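Local coordinates for arginyl-trna synthetase (Thermus thermophilus, PDB 1IQ0), which probably attaches L-arginine to its cognate tRNA, consuming ATP and releasing AMP and diphosphate, at residues W170-A180 with R218-T226; E108-K116 with N147-A156. One frame throughout, in Å; residues are numbered along the deposited sequence.

Contact 1: W170-A180 with R218-T226; sequences WDGKEKYDHFA and RILLAQMAT
Arg218 lays its guanidinium over one face of the Tyr176 ring at the meeting of two helices in the class I synthetase catalytic domain. Helices 176-189 and 213-229 cross here, their local axes 8.4 Å apart and at 121° between N-to-C directions. The guanidinium and phenol planes are inclined by only 26°, and NH2 of Arg218 comes within 3.1 Å of CE2 of Tyr176, a tight approach. A long, flat-ended cation suits this exposed place, since its methylenes clear the helix before the charged group turns over the ring. The same NH2 sits 3.2 Å from CE3 of Trp170, whose indole stands nearly perpendicular to the guanidinium, at the edge of that group. Trp170 is held by its own loop: NE1 donates in the indole plane to Glu174 O (2.8 Å), Gly172 CA lies over the ring centre on one face, and Tyr176 meets the other.

Further in, Ile219 brings CG1 to the edge of the Tyr176 ring, 3.7 Å from CE1, and its CD1 rests on the methyl of Ala180. Ala222 is small enough for Asp177 to approach, OD1 lying 3.3 Å from its CB. Beside it runs the largely extended Lys175 chain, bent at its last torsion (chi4 -74°), which carries the ammonium to helix 213-229. NZ donates to Ala222 O (2.9 Å) from above the carbonyl plane, on the face opposite Ala225 N, and to Thr226 OG1 (3.0 Å). It also makes salt bridges with Asp177 OD1 and, beyond these helices, with Asp406, which accounts for a lysine among carboxylates. Asp406 hydrogen-bonds Thr226 OG1 as well, completing one polar cluster. A water donates to both Asp177 OD2 and Thr226 OG1.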
loop_
_atom_site.group_PDB
_atom_site.type_symbol
_atom_site.label_atom_id
_atom_site.label_comp_id
_atom_site.label_asym_id
_atom_site.label_seq_id
_atom_site.Cartn_x
_atom_site.Cartn_y
_atom_site.Cartn_z
ATOM N N TRP A 170 7.459 30.832 -18.208
ATOM C CA TRP A 170 8.299 30.070 -17.292
ATOM C C TRP A 170 9.713 30.645 -17.223
ATOM O O TRP A 170 10.349 30.867 -18.255
ATOM C CB TRP A 170 8.341 28.610 -17.740
ATOM C CG TRP A 170 9.186 27.734 -16.880
ATOM C CD1 TRP A 170 9.150 27.642 -15.520
ATOM C CD2 TRP A 170 10.159 26.784 -17.324
ATOM N NE1 TRP A 170 10.039 26.688 -15.086
ATOM C CE2 TRP A 170 10.672 26.145 -16.174
ATOM C CE3 TRP A 170 10.647 26.407 -18.583
ATOM C CZ2 TRP A 170 11.650 25.148 -16.242
ATOM C CZ3 TRP A 170 11.621 25.414 -18.653
ATOM C CH2 TRP A 170 12.112 24.797 -17.487
ATOM N N ASP A 171 10.203 30.878 -16.006
ATOM C CA ASP A 171 11.536 31.441 -15.819
ATOM C C ASP A 171 12.657 30.430 -16.039
ATOM O O ASP A 171 13.833 30.774 -15.950
ATOM C CB ASP A 171 11.662 32.069 -14.424
ATOM C CG ASP A 171 11.740 31.035 -13.310
ATOM O OD1 ASP A 171 11.671 31.441 -12.130
ATOM O OD2 ASP A 171 11.877 29.824 -13.604
ATOM N N GLY A 172 12.294 29.183 -16.316
ATOM C CA GLY A 172 13.295 28.160 -16.559
ATOM C C GLY A 172 13.955 27.565 -15.327
ATOM O O GLY A 172 14.770 26.651 -15.449
ATOM N N LYS A 173 13.608 28.066 -14.145
ATOM C CA LYS A 173 14.194 27.564 -12.904
ATOM C C LYS A 173 13.170 27.006 -11.910
ATOM O O LYS A 173 13.406 25.979 -11.274
ATOM C CB LYS A 173 15.021 28.668 -12.234
ATOM C CG LYS A 173 16.261 29.068 -13.029
ATOM C CD LYS A 173 17.118 30.086 -12.282
ATOM C CE LYS A 173 16.440 31.449 -12.196
ATOM N NZ LYS A 173 16.255 32.063 -13.543
ATOM N N GLU A 174 12.042 27.688 -11.765
ATOM C CA GLU A 174 10.987 27.246 -10.857
ATOM C C GLU A 174 10.453 25.868 -11.286
ATOM O O GLU A 174 10.275 25.615 -12.478
ATOM C CB GLU A 174 9.861 28.285 -10.864
ATOM C CG GLU A 174 8.573 27.868 -10.184
ATOM C CD GLU A 174 7.559 29.000 -10.139
ATOM O OE1 GLU A 174 7.475 29.763 -11.120
ATOM O OE2 GLU A 174 6.837 29.125 -9.129
ATOM N N LYS A 175 10.224 24.974 -10.324
ATOM C CA LYS A 175 9.702 23.643 -10.647
ATOM C C LYS A 175 8.430 23.903 -11.455
ATOM O O LYS A 175 7.510 24.572 -10.986
ATOM C CB LYS A 175 9.400 22.867 -9.366
ATOM C CG LYS A 175 9.091 21.395 -9.602
ATOM C CD LYS A 175 9.386 20.560 -8.363
ATOM C CE LYS A 175 8.896 19.122 -8.526
ATOM N NZ LYS A 175 7.400 19.026 -8.434
ATOM N N TYR A 176 8.384 23.379 -12.669
ATOM C CA TYR A 176 7.268 23.648 -13.561
ATOM C C TYR A 176 5.847 23.515 -13.030
ATOM O O TYR A 176 5.016 24.383 -13.308
ATOM C CB TYR A 176 7.417 22.844 -14.853
ATOM C CG TYR A 176 6.593 23.409 -15.991
ATOM C CD1 TYR A 176 5.305 22.943 -16.247
ATOM C CD2 TYR A 176 7.090 24.445 -16.790
ATOM C CE1 TYR A 176 4.531 23.489 -17.266
ATOM C CE2 TYR A 176 6.326 24.999 -17.810
ATOM C CZ TYR A 176 5.046 24.517 -18.043
ATOM O OH TYR A 176 4.282 25.062 -19.045
ATOM N N ASP A 177 5.549 22.468 -12.264
ATOM C CA ASP A 177 4.189 22.327 -11.778
ATOM C C ASP A 177 3.836 23.347 -10.708
ATOM O O ASP A 177 2.653 23.596 -10.453
ATOM C CB ASP A 177 3.898 20.880 -11.326
ATOM C CG ASP A 177 4.839 20.378 -10.248
ATOM O OD1 ASP A 177 5.990 20.861 -10.158
ATOM O OD2 ASP A 177 4.417 19.465 -9.505
ATOM N N HIS A 178 4.851 23.947 -10.087
ATOM C CA HIS A 178 4.606 24.987 -9.087
ATOM C C HIS A 178 4.255 26.269 -9.844
ATOM O O HIS A 178 3.417 27.055 -9.412
ATOM C CB HIS A 178 5.840 25.224 -8.209
ATOM C CG HIS A 178 5.953 24.261 -7.070
ATOM N ND1 HIS A 178 6.442 22.980 -7.220
ATOM C CD2 HIS A 178 5.596 24.377 -5.769
ATOM C CE1 HIS A 178 6.380 22.350 -6.062
ATOM N NE2 HIS A 178 5.870 23.174 -5.165
ATOM N N PHE A 179 4.918 26.461 -10.978
ATOM C CA PHE A 179 4.678 27.603 -11.854
ATOM C C PHE A 179 3.222 27.512 -12.347
ATOM O O PHE A 179 2.484 28.500 -12.328
ATOM C CB PHE A 179 5.660 27.535 -13.032
ATOM C CG PHE A 179 5.312 28.434 -14.181
ATOM C CD1 PHE A 179 5.244 29.815 -14.015
ATOM C CD2 PHE A 179 5.087 27.899 -15.446
ATOM C CE1 PHE A 179 4.960 30.648 -15.090
ATOM C CE2 PHE A 179 4.801 28.723 -16.532
ATOM C CZ PHE A 179 4.737 30.106 -16.353
ATOM N N ALA A 180 2.808 26.312 -12.758
ATOM C CA ALA A 180 1.440 26.096 -13.234
ATOM C C ALA A 180 0.449 26.320 -12.101
ATOM O O ALA A 180 -0.606 26.926 -12.296
ATOM C CB ALA A 180 1.286 24.677 -13.784
ATOM N N ARG A 218 4.131 18.527 -19.756
ATOM C CA ARG A 218 5.159 19.328 -19.083
ATOM C C ARG A 218 4.891 19.384 -17.590
ATOM O O ARG A 218 5.812 19.288 -16.781
ATOM C CB ARG A 218 5.205 20.764 -19.620
ATOM C CG ARG A 218 5.690 20.895 -21.049
ATOM C CD ARG A 218 5.898 22.362 -21.424
ATOM N NE ARG A 218 6.980 22.985 -20.655
ATOM C CZ ARG A 218 7.420 24.226 -20.848
ATOM N NH1 ARG A 218 6.874 24.992 -21.786
ATOM N NH2 ARG A 218 8.414 24.702 -20.110
ATOM N N ILE A 219 3.624 19.549 -17.230
ATOM C CA ILE A 219 3.246 19.609 -15.830
ATOM C C ILE A 219 3.435 18.236 -15.194
ATOM O O ILE A 219 3.987 18.132 -14.098
ATOM C CB ILE A 219 1.778 20.064 -15.677
ATOM C CG1 ILE A 219 1.606 21.452 -16.311
ATOM C CG2 ILE A 219 1.385 20.090 -14.204
ATOM C CD1 ILE A 219 0.207 22.040 -16.152
ATOM N N LEU A 220 3.000 17.183 -15.891
ATOM C CA LEU A 220 3.123 15.817 -15.384
ATOM C C LEU A 220 4.579 15.417 -15.103
ATOM O O LEU A 220 4.861 14.765 -14.103
ATOM C CB LEU A 220 2.496 14.808 -16.361
ATOM C CG LEU A 220 2.752 13.330 -16.006
ATOM C CD1 LEU A 220 2.162 13.012 -14.635
ATOM C CD2 LEU A 220 2.154 12.425 -17.071
ATOM N N LEU A 221 5.501 15.802 -15.979
ATOM C CA LEU A 221 6.903 15.467 -15.766
ATOM C C LEU A 221 7.419 16.035 -14.440
ATOM O O LEU A 221 8.162 15.362 -13.725
ATOM C CB LEU A 221 7.754 15.964 -16.937
ATOM C CG LEU A 221 7.618 15.100 -18.206
ATOM C CD1 LEU A 221 8.381 15.739 -19.375
ATOM C CD2 LEU A 221 8.165 13.704 -17.927
ATOM N N ALA A 222 7.006 17.258 -14.106
ATOM C CA ALA A 222 7.423 17.894 -12.856
ATOM C C ALA A 222 6.740 17.231 -11.656
ATOM O O ALA A 222 7.334 17.104 -10.587
ATOM C CB ALA A 222 7.103 19.400 -12.887
ATOM N N GLN A 223 5.490 16.807 -11.827
ATOM C CA GLN A 223 4.793 16.136 -10.736
ATOM C C GLN A 223 5.500 14.812 -10.488
ATOM O O GLN A 223 5.606 14.353 -9.352
ATOM C CB GLN A 223 3.345 15.821 -11.106
ATOM C CG GLN A 223 2.436 17.003 -11.313
ATOM C CD GLN A 223 1.049 16.542 -11.695
ATOM O OE1 GLN A 223 0.899 15.725 -12.598
ATOM N NE2 GLN A 223 0.030 17.049 -11.009
ATOM N N MET A 224 5.976 14.203 -11.570
ATOM C CA MET A 224 6.650 12.914 -11.486
ATOM C C MET A 224 7.950 12.980 -10.693
ATOM O O MET A 224 8.391 11.968 -10.151
ATOM C CB MET A 224 6.912 12.360 -12.890
ATOM C CG MET A 224 7.285 10.884 -12.908
ATOM S SD MET A 224 7.021 10.134 -14.539
ATOM C CE MET A 224 5.281 10.470 -14.769
ATOM N N ALA A 225 8.563 14.160 -10.624
ATOM C CA ALA A 225 9.800 14.305 -9.859
ATOM C C ALA A 225 9.460 14.102 -8.379
ATOM O O ALA A 225 10.246 13.534 -7.617
ATOM C CB ALA A 225 10.407 15.685 -10.084
ATOM N N THR A 226 8.275 14.561 -7.986
ATOM C CA THR A 226 7.805 14.423 -6.613
ATOM C C THR A 226 7.479 12.948 -6.323
ATOM O O THR A 226 7.816 12.422 -5.257
ATOM C CB THR A 226 6.542 15.277 -6.379
ATOM O OG1 THR A 226 6.806 16.629 -6.771
ATOM C CG2 THR A 226 6.134 15.250 -4.911
HETATM O O HOH W 1 4.757 18.219 -7.171
#

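Contact 2: E108-K116 with N147-A156; sequences EHTSVNPNK and NYIDDTGRQA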
loop_
_atom_site.group_PDB
_atom_site.type_symbol
_atom_site.label_atom_id
_atom_site.label_comp_id
_atom_site.label_asym_id
_atom_site.label_seq_id
_atom_site.Cartn_x
_atom_site.Cartn_y
_atom_site.Cartn_z
ATOM N N GLU A 108 -3.913 0.769 -8.929
ATOM C CA GLU A 108 -3.935 2.137 -9.433
ATOM C C GLU A 108 -3.853 3.099 -8.258
ATOM O O GLU A 108 -4.637 3.014 -7.313
ATOM C CB GLU A 108 -5.215 2.449 -10.223
ATOM C CG GLU A 108 -5.273 3.942 -10.619
ATOM C CD GLU A 108 -6.590 4.365 -11.264
ATOM O OE1 GLU A 108 -7.066 5.471 -10.947
ATOM O OE2 GLU A 108 -7.143 3.611 -12.091
ATOM N N HIS A 109 -2.892 4.005 -8.311
ATOM C CA HIS A 109 -2.748 4.993 -7.257
ATOM C C HIS A 109 -2.126 6.261 -7.824
ATOM O O HIS A 109 -1.687 6.270 -8.980
ATOM C CB HIS A 109 -1.947 4.420 -6.074
ATOM C CG HIS A 109 -0.507 4.133 -6.367
ATOM N ND1 HIS A 109 0.412 5.128 -6.621
ATOM C CD2 HIS A 109 0.196 2.974 -6.324
ATOM C CE1 HIS A 109 1.618 4.597 -6.714
ATOM N NE2 HIS A 109 1.516 3.293 -6.537
ATOM N N THR A 110 -2.113 7.319 -7.015
ATOM C CA THR A 110 -1.608 8.635 -7.400
ATOM C C THR A 110 -2.709 9.218 -8.293
ATOM O O THR A 110 -3.705 9.728 -7.781
ATOM C CB THR A 110 -0.258 8.542 -8.152
ATOM O OG1 THR A 110 0.669 7.773 -7.374
ATOM C CG2 THR A 110 0.340 9.946 -8.360
ATOM N N SER A 111 -2.556 9.127 -9.612
ATOM C CA SER A 111 -3.590 9.613 -10.530
ATOM C C SER A 111 -4.167 10.970 -10.158
ATOM O O SER A 111 -5.375 11.102 -9.991
ATOM C CB SER A 111 -4.746 8.609 -10.586
ATOM O OG SER A 111 -4.300 7.335 -11.001
ATOM N N VAL A 112 -3.323 11.981 -10.040
ATOM C CA VAL A 112 -3.811 13.306 -9.674
ATOM C C VAL A 112 -4.003 14.159 -10.916
ATOM O O VAL A 112 -3.412 13.882 -11.963
ATOM C CB VAL A 112 -2.814 14.034 -8.742
ATOM C CG1 VAL A 112 -2.571 13.201 -7.485
ATOM C CG2 VAL A 112 -1.502 14.272 -9.469
ATOM N N ASN A 113 -4.843 15.185 -10.809
ATOM C CA ASN A 113 -5.050 16.074 -11.935
ATOM C C ASN A 113 -3.685 16.646 -12.298
ATOM O O ASN A 113 -2.961 17.143 -11.435
ATOM C CB ASN A 113 -6.025 17.193 -11.565
ATOM C CG ASN A 113 -7.464 16.717 -11.542
ATOM O OD1 ASN A 113 -7.895 15.992 -12.432
ATOM N ND2 ASN A 113 -8.214 17.130 -10.530
ATOM N N PRO A 114 -3.301 16.552 -13.580
ATOM C CA PRO A 114 -1.998 17.078 -14.006
ATOM C C PRO A 114 -2.070 18.576 -14.292
ATOM O O PRO A 114 -1.787 19.010 -15.401
ATOM C CB PRO A 114 -1.695 16.258 -15.254
ATOM C CG PRO A 114 -3.074 16.077 -15.863
ATOM C CD PRO A 114 -3.946 15.773 -14.655
ATOM N N ASN A 115 -2.419 19.363 -13.279
ATOM C CA ASN A 115 -2.578 20.799 -13.468
ATOM C C ASN A 115 -1.833 21.691 -12.471
ATOM O O ASN A 115 -1.883 22.912 -12.581
ATOM C CB ASN A 115 -4.072 21.131 -13.435
ATOM C CG ASN A 115 -4.667 20.961 -12.053
ATOM O OD1 ASN A 115 -4.317 20.023 -11.328
ATOM N ND2 ASN A 115 -5.573 21.863 -11.678
ATOM N N LYS A 116 -1.147 21.084 -11.505
ATOM C CA LYS A 116 -0.388 21.828 -10.491
ATOM C C LYS A 116 0.368 20.856 -9.579
ATOM O O LYS A 116 0.192 19.643 -9.686
ATOM C CB LYS A 116 -1.325 22.719 -9.660
ATOM C CG LYS A 116 -2.372 21.977 -8.825
ATOM C CD LYS A 116 -3.400 22.969 -8.285
ATOM C CE LYS A 116 -4.044 22.505 -6.983
ATOM N NZ LYS A 116 -4.777 21.230 -7.107
ATOM N N ASN A 147 -0.892 4.507 -13.295
ATOM C CA ASN A 147 -1.141 5.890 -12.897
ATOM C C ASN A 147 -2.031 6.499 -13.994
ATOM O O ASN A 147 -1.611 6.621 -15.144
ATOM C CB ASN A 147 0.184 6.651 -12.776
ATOM C CG ASN A 147 0.012 8.055 -12.203
ATOM O OD1 ASN A 147 0.996 8.739 -11.899
ATOM N ND2 ASN A 147 -1.233 8.490 -12.055
ATOM N N TYR A 148 -3.267 6.848 -13.635
ATOM C CA TYR A 148 -4.234 7.413 -14.579
ATOM C C TYR A 148 -4.046 8.915 -14.729
ATOM O O TYR A 148 -4.069 9.642 -13.744
ATOM C CB TYR A 148 -5.663 7.116 -14.108
ATOM C CG TYR A 148 -6.739 7.912 -14.820
ATOM C CD1 TYR A 148 -6.988 7.725 -16.182
ATOM C CD2 TYR A 148 -7.491 8.870 -14.135
ATOM C CE1 TYR A 148 -7.960 8.474 -16.850
ATOM C CE2 TYR A 148 -8.467 9.625 -14.788
ATOM C CZ TYR A 148 -8.695 9.420 -16.149
ATOM O OH TYR A 148 -9.666 10.143 -16.797
ATOM N N ILE A 149 -3.871 9.370 -15.967
ATOM C CA ILE A 149 -3.648 10.786 -16.244
ATOM C C ILE A 149 -4.869 11.411 -16.934
ATOM O O ILE A 149 -5.138 11.142 -18.103
ATOM C CB ILE A 149 -2.394 10.973 -17.150
ATOM C CG1 ILE A 149 -1.227 10.114 -16.634
ATOM C CG2 ILE A 149 -1.981 12.443 -17.182
ATOM C CD1 ILE A 149 -0.743 10.464 -15.214
ATOM N N ASP A 150 -5.608 12.238 -16.201
ATOM C CA ASP A 150 -6.797 12.896 -16.745
ATOM C C ASP A 150 -6.348 14.150 -17.507
ATOM O O ASP A 150 -6.482 15.271 -17.024
ATOM C CB ASP A 150 -7.754 13.277 -15.604
ATOM C CG ASP A 150 -9.115 13.771 -16.113
ATOM O OD1 ASP A 150 -9.270 13.938 -17.331
ATOM O OD2 ASP A 150 -10.032 14.002 -15.293
ATOM N N ASP A 151 -5.811 13.956 -18.702
ATOM C CA ASP A 151 -5.315 15.077 -19.487
ATOM C C ASP A 151 -6.373 15.896 -20.221
ATOM O O ASP A 151 -6.027 16.855 -20.898
ATOM C CB ASP A 151 -4.272 14.592 -20.496
ATOM C CG ASP A 151 -4.851 13.638 -21.512
ATOM O OD1 ASP A 151 -4.432 13.700 -22.686
ATOM O OD2 ASP A 151 -5.716 12.820 -21.130
ATOM N N THR A 152 -7.649 15.528 -20.093
ATOM C CA THR A 152 -8.717 16.270 -20.756
ATOM C C THR A 152 -9.648 16.889 -19.721
ATOM O O THR A 152 -10.746 17.340 -20.051
ATOM C CB THR A 152 -9.581 15.359 -21.670
ATOM O OG1 THR A 152 -10.304 14.419 -20.866
ATOM C CG2 THR A 152 -8.711 14.604 -22.652
ATOM N N GLY A 153 -9.208 16.917 -18.470
ATOM C CA GLY A 153 -10.061 17.446 -17.416
ATOM C C GLY A 153 -10.147 18.956 -17.331
ATOM O O GLY A 153 -9.236 19.667 -17.741
ATOM N N ARG A 154 -11.259 19.441 -16.791
ATOM C CA ARG A 154 -11.462 20.872 -16.628
ATOM C C ARG A 154 -10.346 21.484 -15.784
ATOM O O ARG A 154 -9.942 22.622 -16.020
ATOM C CB ARG A 154 -12.814 21.155 -15.968
ATOM C CG ARG A 154 -13.034 22.639 -15.682
ATOM C CD ARG A 154 -14.388 22.930 -15.055
ATOM N NE ARG A 154 -15.370 23.375 -16.039
ATOM C CZ ARG A 154 -15.938 22.583 -16.941
ATOM N NH1 ARG A 154 -15.623 21.296 -16.985
ATOM N NH2 ARG A 154 -16.825 23.074 -17.797
ATOM N N GLN A 155 -9.846 20.738 -14.800
ATOM C CA GLN A 155 -8.777 21.264 -13.953
ATOM C C GLN A 155 -7.529 21.580 -14.769
ATOM O O GLN A 155 -6.875 22.599 -14.535
ATOM C CB GLN A 155 -8.450 20.285 -12.821
ATOM C CG GLN A 155 -9.593 20.123 -11.828
ATOM C CD GLN A 155 -10.146 21.463 -11.356
ATOM O OE1 GLN A 155 -9.445 22.252 -10.718
ATOM N NE2 GLN A 155 -11.413 21.727 -11.678
ATOM N N ALA A 156 -7.204 20.720 -15.727
ATOM C CA ALA A 156 -6.043 20.949 -16.583
ATOM C C ALA A 156 -6.350 22.106 -17.537
ATOM O O ALA A 156 -5.469 22.894 -17.889
ATOM C CB ALA A 156 -5.717 19.694 -17.380
HETATM O O HOH W 2 -5.209 12.129 -13.259
HETATM O O HOH W 3 -7.458 17.501 -15.354
HETATM O O HOH W 4 -10.060 13.430 -12.605
HETATM O O HOH W 5 -7.349 21.448 -9.647
#
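Ser111 and Tyr148 pair with CA atoms 4.7 Å apart, and from there residues 108-116 run in the same direction as 147-156, as expected where neighbouring parallel strands of the nucleotide-binding (Rossmann) fold run out. The first segment carries the start of the predicted HIGH region. The small Ser111 fits against the strand: its OG accepts from Tyr148 N (2.9 Å, 153°), while its CB lies at the edge of the Tyr148 ring. One water then joins Tyr148 O and Asp150 N to Val112 O, the last bond weak.

Pro114, centre of an inverse gamma turn, turns its ring toward the second segment, with CG 4.0 Å from Ile149 CG2; a compact apolar ring closed onto its own N suits so sharp a turn. Asn113 and Asp150 lie side by side. One water donates to Asp150 OD2 and, weakly, to Asn113 OD1; a second donates to Asp150 O and, weakly, to the same OD1. The amide ND2 of Asn113 packs 3.5 Å from Gln155 CG. A leucine in place of Asn113 would probably cost both waters their weak acceptor and their link to this side chain.

Asn115 (chi1 69°) sets its amide alongside Gln155, the two amide planes 82° apart. Its ND2 donates weakly to Gln155 O (3.2 Å). Gln155 OE1, also bonded to Tyr184, accepts from a water that in turn accepts from Asn115 ND2.

Contact 2 comes first along the chain, and both of its segments precede those of contact 1. Their centres lie about 15 Å apart on the same side of the chain's centre, within the one catalytic domain. Contact 2 sits where adjacent parallel strands 104-108 and 141-149 of the mixed sheet end; contact 1 is wholly helix and loop, farther out. Helix 154-165, which begins in contact 2, packs through Leu163 and Thr159 on Phe179 and Ile219 of contact 1. The two also touch directly: Gln223 NE2 probably donates to Lys116 O (2.9 Å) and Asn113 O (3.0 Å), so helix 213-229 joins the peripheral helix pair to the predicted HIGH loop.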